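Local coordinates for protein peptide amidase (Stenotrophomonas maltophilia, PDB 1M22) that is a peptide amidase of the amidase signature family that probably hydrolyses amide bonds, at residues D26-I38 / L54-D66. Numbering follows the deposited sequence.
Sequences DSTTLTQAYLQRI and LNPDALKEAAERD
Asp66 reaches across to the first turn of helix 27-38 and grips two backbone N-H groups with its carboxylate. OD1 receives Ser27 N through its syn lone pair at 2.8 Å, while OD2 takes Thr28 N at 3.0 Å, also on the syn side but 20° out of the carboxylate plane. Two bonds to one flat group fix its rotation, and the N-terminal helix end would be expected to stabilise its negative charge, although the carboxylate of Asp26 lies close by. Asp26, the N-cap of the same helix, accepts from Thr29 N through OD1. Packing is tightest here: Thr28 is a knob among Leu59, Ala62, Ala63 and Asp66, its CG2 3.4 Å from Ala63 N. Holding CG2 beside its own backbone N (OG1 at chi1 55°) aims that methyl into the hole. Ala62 CB fits between Ser27 OG, 3.4 Å away and bonded to Gly80 O, and Thr31 OG1, which is turned back to Ser27 O. Toward solvent the contact thins to Gln32 CD lying 3.9 Å from Leu59 CD1, and at the far end to Leu35 CD2 meeting exposed Leu54 CD2 at 3.8 Å. The axes of helix 27-38 and helix 58-66 approach to 8.3 Å, nearly antiparallel (157°): two helices linked by edge strand 51-54, close-packed through small side chains, in the helical layer beside the mixed eleven-stranded sheet of the amidase signature fold.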
loop_
_atom_site.group_PDB
_atom_site.type_symbol
_atom_site.label_atom_id
_atom_site.label_comp_id
_atom_site.label_asym_id
_atom_site.label_seq_id
_atom_site.Cartn_x
_atom_site.Cartn_y
_atom_site.Cartn_z
ATOM N N ASP A 26 18.991 11.068 17.235
ATOM C CA ASP A 26 19.420 9.681 17.130
ATOM C C ASP A 26 18.193 8.800 16.967
ATOM O O ASP A 26 17.063 9.226 17.226
ATOM C CB ASP A 26 20.259 9.230 18.330
ATOM C CG ASP A 26 19.599 9.504 19.650
ATOM O OD1 ASP A 26 18.368 9.340 19.762
ATOM O OD2 ASP A 26 20.330 9.872 20.592
ATOM N N SER A 27 18.417 7.571 16.525
ATOM C CA SER A 27 17.323 6.649 16.287
ATOM C C SER A 27 16.482 6.341 17.520
ATOM O O SER A 27 15.259 6.240 17.421
ATOM C CB SER A 27 17.856 5.352 15.684
ATOM O OG SER A 27 16.782 4.538 15.241
ATOM N N THR A 28 17.113 6.197 18.682
ATOM C CA THR A 28 16.342 5.886 19.880
ATOM C C THR A 28 15.380 7.016 20.249
ATOM O O THR A 28 14.253 6.763 20.670
ATOM C CB THR A 28 17.255 5.555 21.087
ATOM O OG1 THR A 28 18.170 6.631 21.317
ATOM C CG2 THR A 28 18.037 4.280 20.824
ATOM N N THR A 29 15.814 8.260 20.078
ATOM C CA THR A 29 14.956 9.399 20.391
ATOM C C THR A 29 13.762 9.422 19.437
ATOM O O THR A 29 12.613 9.573 19.857
ATOM C CB THR A 29 15.728 10.731 20.266
ATOM O OG1 THR A 29 16.810 10.744 21.208
ATOM C CG2 THR A 29 14.814 11.910 20.548
ATOM N N LEU A 30 14.042 9.265 18.148
ATOM C CA LEU A 30 12.995 9.269 17.131
ATOM C C LEU A 30 12.030 8.104 17.346
ATOM O O LEU A 30 10.808 8.278 17.311
ATOM C CB LEU A 30 13.633 9.185 15.742
ATOM C CG LEU A 30 12.718 9.248 14.517
ATOM C CD1 LEU A 30 11.868 10.510 14.551
ATOM C CD2 LEU A 30 13.577 9.218 13.262
ATOM N N THR A 31 12.587 6.922 17.584
ATOM C CA THR A 31 11.787 5.727 17.809
ATOM C C THR A 31 10.885 5.870 19.034
ATOM O O THR A 31 9.689 5.574 18.968
ATOM C CB THR A 31 12.696 4.489 17.966
ATOM O OG1 THR A 31 13.382 4.254 16.729
ATOM C CG2 THR A 31 11.884 3.258 18.331
ATOM N N GLN A 32 11.443 6.330 20.148
ATOM C CA GLN A 32 10.635 6.485 21.347
ATOM C C GLN A 32 9.576 7.571 21.175
ATOM O O GLN A 32 8.502 7.491 21.768
ATOM C CB GLN A 32 11.529 6.768 22.560
ATOM C CG GLN A 32 12.524 5.641 22.824
ATOM C CD GLN A 32 13.054 5.624 24.245
ATOM O OE1 GLN A 32 12.487 4.972 25.124
ATOM N NE2 GLN A 32 14.144 6.340 24.477
ATOM N N ALA A 33 9.868 8.578 20.356
ATOM C CA ALA A 33 8.906 9.648 20.108
ATOM C C ALA A 33 7.688 9.070 19.389
ATOM O O ALA A 33 6.551 9.386 19.729
ATOM C CB ALA A 33 9.535 10.744 19.267
ATOM N N TYR A 34 7.924 8.223 18.391
ATOM C CA TYR A 34 6.816 7.610 17.672
ATOM C C TYR A 34 6.025 6.680 18.592
ATOM O O TYR A 34 4.795 6.666 18.556
ATOM C CB TYR A 34 7.323 6.826 16.457
ATOM C CG TYR A 34 7.698 7.688 15.271
ATOM C CD1 TYR A 34 6.790 8.601 14.728
ATOM C CD2 TYR A 34 8.943 7.559 14.659
ATOM C CE1 TYR A 34 7.113 9.362 13.604
ATOM C CE2 TYR A 34 9.275 8.313 13.533
ATOM C CZ TYR A 34 8.357 9.210 13.010
ATOM O OH TYR A 34 8.672 9.943 11.887
ATOM N N LEU A 35 6.729 5.910 19.421
ATOM C CA LEU A 35 6.061 4.987 20.333
ATOM C C LEU A 35 5.165 5.735 21.314
ATOM O O LEU A 35 4.068 5.277 21.639
ATOM C CB LEU A 35 7.091 4.140 21.087
ATOM C CG LEU A 35 7.824 3.104 20.227
ATOM C CD1 LEU A 35 8.928 2.445 21.038
ATOM C CD2 LEU A 35 6.829 2.065 19.721
ATOM N N GLN A 36 5.625 6.893 21.775
ATOM C CA GLN A 36 4.836 7.686 22.709
ATOM C C GLN A 36 3.592 8.224 22.004
ATOM O O GLN A 36 2.507 8.267 22.587
ATOM C CB GLN A 36 5.674 8.843 23.262
ATOM C CG GLN A 36 4.972 9.660 24.334
ATOM C CD GLN A 36 5.894 10.670 24.989
ATOM O OE1 GLN A 36 6.935 10.311 25.539
ATOM N NE2 GLN A 36 5.512 11.943 24.934
ATOM N N ARG A 37 3.750 8.627 20.746
ATOM C CA ARG A 37 2.631 9.154 19.971
ATOM C C ARG A 37 1.625 8.036 19.685
ATOM O O ARG A 37 0.415 8.261 19.704
ATOM C CB ARG A 37 3.144 9.779 18.669
ATOM C CG ARG A 37 2.102 10.575 17.898
ATOM C CD ARG A 37 2.761 11.381 16.785
ATOM N NE ARG A 37 1.794 11.990 15.875
ATOM C CZ ARG A 37 1.123 13.112 16.110
ATOM N NH1 ARG A 37 1.303 13.783 17.241
ATOM N NH2 ARG A 37 0.264 13.566 15.208
ATOM N N ILE A 38 2.125 6.831 19.428
ATOM C CA ILE A 38 1.252 5.692 19.181
ATOM C C ILE A 38 0.416 5.434 20.437
ATOM O O ILE A 38 -0.784 5.176 20.358
ATOM C CB ILE A 38 2.076 4.432 18.826
ATOM C CG1 ILE A 38 2.671 4.590 17.422
ATOM C CG2 ILE A 38 1.200 3.185 18.905
ATOM C CD1 ILE A 38 3.641 3.497 17.026
ATOM N N LEU A 54 3.107 -4.016 18.610
ATOM C CA LEU A 54 4.366 -3.291 18.693
ATOM C C LEU A 54 5.507 -4.296 18.668
ATOM O O LEU A 54 5.354 -5.435 19.108
ATOM C CB LEU A 54 4.440 -2.484 19.991
ATOM C CG LEU A 54 3.471 -1.310 20.133
ATOM C CD1 LEU A 54 3.550 -0.746 21.542
ATOM C CD2 LEU A 54 3.812 -0.241 19.106
ATOM N N ASN A 55 6.647 -3.873 18.135
ATOM C CA ASN A 55 7.817 -4.732 18.091
ATOM C C ASN A 55 8.523 -4.589 19.434
ATOM O O ASN A 55 9.005 -3.510 19.774
ATOM C CB ASN A 55 8.752 -4.301 16.960
ATOM C CG ASN A 55 10.048 -5.087 16.946
ATOM O OD1 ASN A 55 10.176 -6.105 17.628
ATOM N ND2 ASN A 55 11.014 -4.625 16.162
ATOM N N PRO A 56 8.585 -5.673 20.224
ATOM C CA PRO A 56 9.253 -5.581 21.524
ATOM C C PRO A 56 10.732 -5.226 21.413
ATOM O O PRO A 56 11.333 -4.750 22.375
ATOM C CB PRO A 56 9.027 -6.966 22.125
ATOM C CG PRO A 56 8.990 -7.851 20.922
ATOM C CD PRO A 56 8.138 -7.051 19.959
ATOM N N ASP A 57 11.311 -5.442 20.234
ATOM C CA ASP A 57 12.723 -5.149 20.011
ATOM C C ASP A 57 12.980 -3.822 19.304
ATOM O O ASP A 57 14.102 -3.564 18.871
ATOM C CB ASP A 57 13.383 -6.263 19.192
ATOM C CG ASP A 57 13.385 -7.597 19.908
ATOM O OD1 ASP A 57 13.445 -7.608 21.154
ATOM O OD2 ASP A 57 13.347 -8.637 19.216
ATOM N N ALA A 58 11.957 -2.979 19.193
ATOM C CA ALA A 58 12.116 -1.694 18.511
ATOM C C ALA A 58 13.229 -0.838 19.106
ATOM O O ALA A 58 14.088 -0.336 18.381
ATOM C CB ALA A 58 10.805 -0.923 18.531
ATOM N N LEU A 59 13.212 -0.668 20.425
ATOM C CA LEU A 59 14.225 0.140 21.094
ATOM C C LEU A 59 15.612 -0.478 20.951
ATOM O O LEU A 59 16.599 0.231 20.748
ATOM C CB LEU A 59 13.877 0.306 22.576
ATOM C CG LEU A 59 14.839 1.180 23.386
ATOM C CD1 LEU A 59 14.924 2.570 22.765
ATOM C CD2 LEU A 59 14.359 1.262 24.827
ATOM N N LYS A 60 15.679 -1.801 21.057
ATOM C CA LYS A 60 16.944 -2.514 20.920
ATOM C C LYS A 60 17.525 -2.263 19.530
ATOM O O LYS A 60 18.716 -1.988 19.385
ATOM C CB LYS A 60 16.731 -4.017 21.128
ATOM C CG LYS A 60 17.991 -4.857 20.948
ATOM C CD LYS A 60 17.730 -6.335 21.205
ATOM C CE LYS A 60 16.810 -6.937 20.157
ATOM N NZ LYS A 60 17.413 -6.894 18.796
ATOM N N GLU A 61 16.672 -2.359 18.514
ATOM C CA GLU A 61 17.093 -2.136 17.135
ATOM C C GLU A 61 17.591 -0.705 16.947
ATOM O O GLU A 61 18.653 -0.483 16.364
ATOM C CB GLU A 61 15.929 -2.420 16.176
ATOM C CG GLU A 61 15.656 -3.907 15.954
ATOM C CD GLU A 61 14.420 -4.177 15.100
ATOM O OE1 GLU A 61 14.214 -3.479 14.080
ATOM O OE2 GLU A 61 13.658 -5.106 15.441
ATOM N N ALA A 62 16.829 0.262 17.448
ATOM C CA ALA A 62 17.213 1.663 17.330
ATOM C C ALA A 62 18.561 1.921 18.006
ATOM O O ALA A 62 19.416 2.621 17.460
ATOM C CB ALA A 62 16.133 2.553 17.943
ATOM N N ALA A 63 18.746 1.351 19.195
ATOM C CA ALA A 63 19.988 1.531 19.943
ATOM C C ALA A 63 21.181 0.916 19.220
ATOM O O ALA A 63 22.292 1.440 19.289
ATOM C CB ALA A 63 19.848 0.927 21.334
ATOM N N GLU A 64 20.951 -0.192 18.524
ATOM C CA GLU A 64 22.026 -0.840 17.789
ATOM C C GLU A 64 22.389 0.015 16.576
ATOM O O GLU A 64 23.563 0.149 16.236
ATOM C CB GLU A 64 21.602 -2.243 17.347
ATOM C CG GLU A 64 22.748 -3.114 16.842
ATOM C CD GLU A 64 23.869 -3.260 17.859
ATOM O OE1 GLU A 64 23.573 -3.536 19.041
ATOM O OE2 GLU A 64 25.049 -3.107 17.474
ATOM N N ARG A 65 21.385 0.601 15.926
ATOM C CA ARG A 65 21.655 1.452 14.772
ATOM C C ARG A 65 22.461 2.669 15.231
ATOM O O ARG A 65 23.345 3.137 14.517
ATOM C CB ARG A 65 20.359 1.927 14.102
ATOM C CG ARG A 65 19.388 0.833 13.627
ATOM C CD ARG A 65 19.881 -0.105 12.526
ATOM N NE ARG A 65 20.745 -1.133 13.025
ATOM C CZ ARG A 65 20.559 -2.413 13.331
ATOM N NH1 ARG A 65 19.428 -3.101 13.222
ATOM N NH2 ARG A 65 21.635 -3.006 13.803
ATOM N N ASP A 66 22.155 3.182 16.421
ATOM C CA ASP A 66 22.890 4.332 16.938
ATOM C C ASP A 66 24.329 3.951 17.284
ATOM O O ASP A 66 25.251 4.732 17.053
ATOM C CB ASP A 66 22.192 4.932 18.166
ATOM C CG ASP A 66 20.931 5.707 17.803
ATOM O OD1 ASP A 66 20.835 6.182 16.649
ATOM O OD2 ASP A 66 20.048 5.855 18.676
#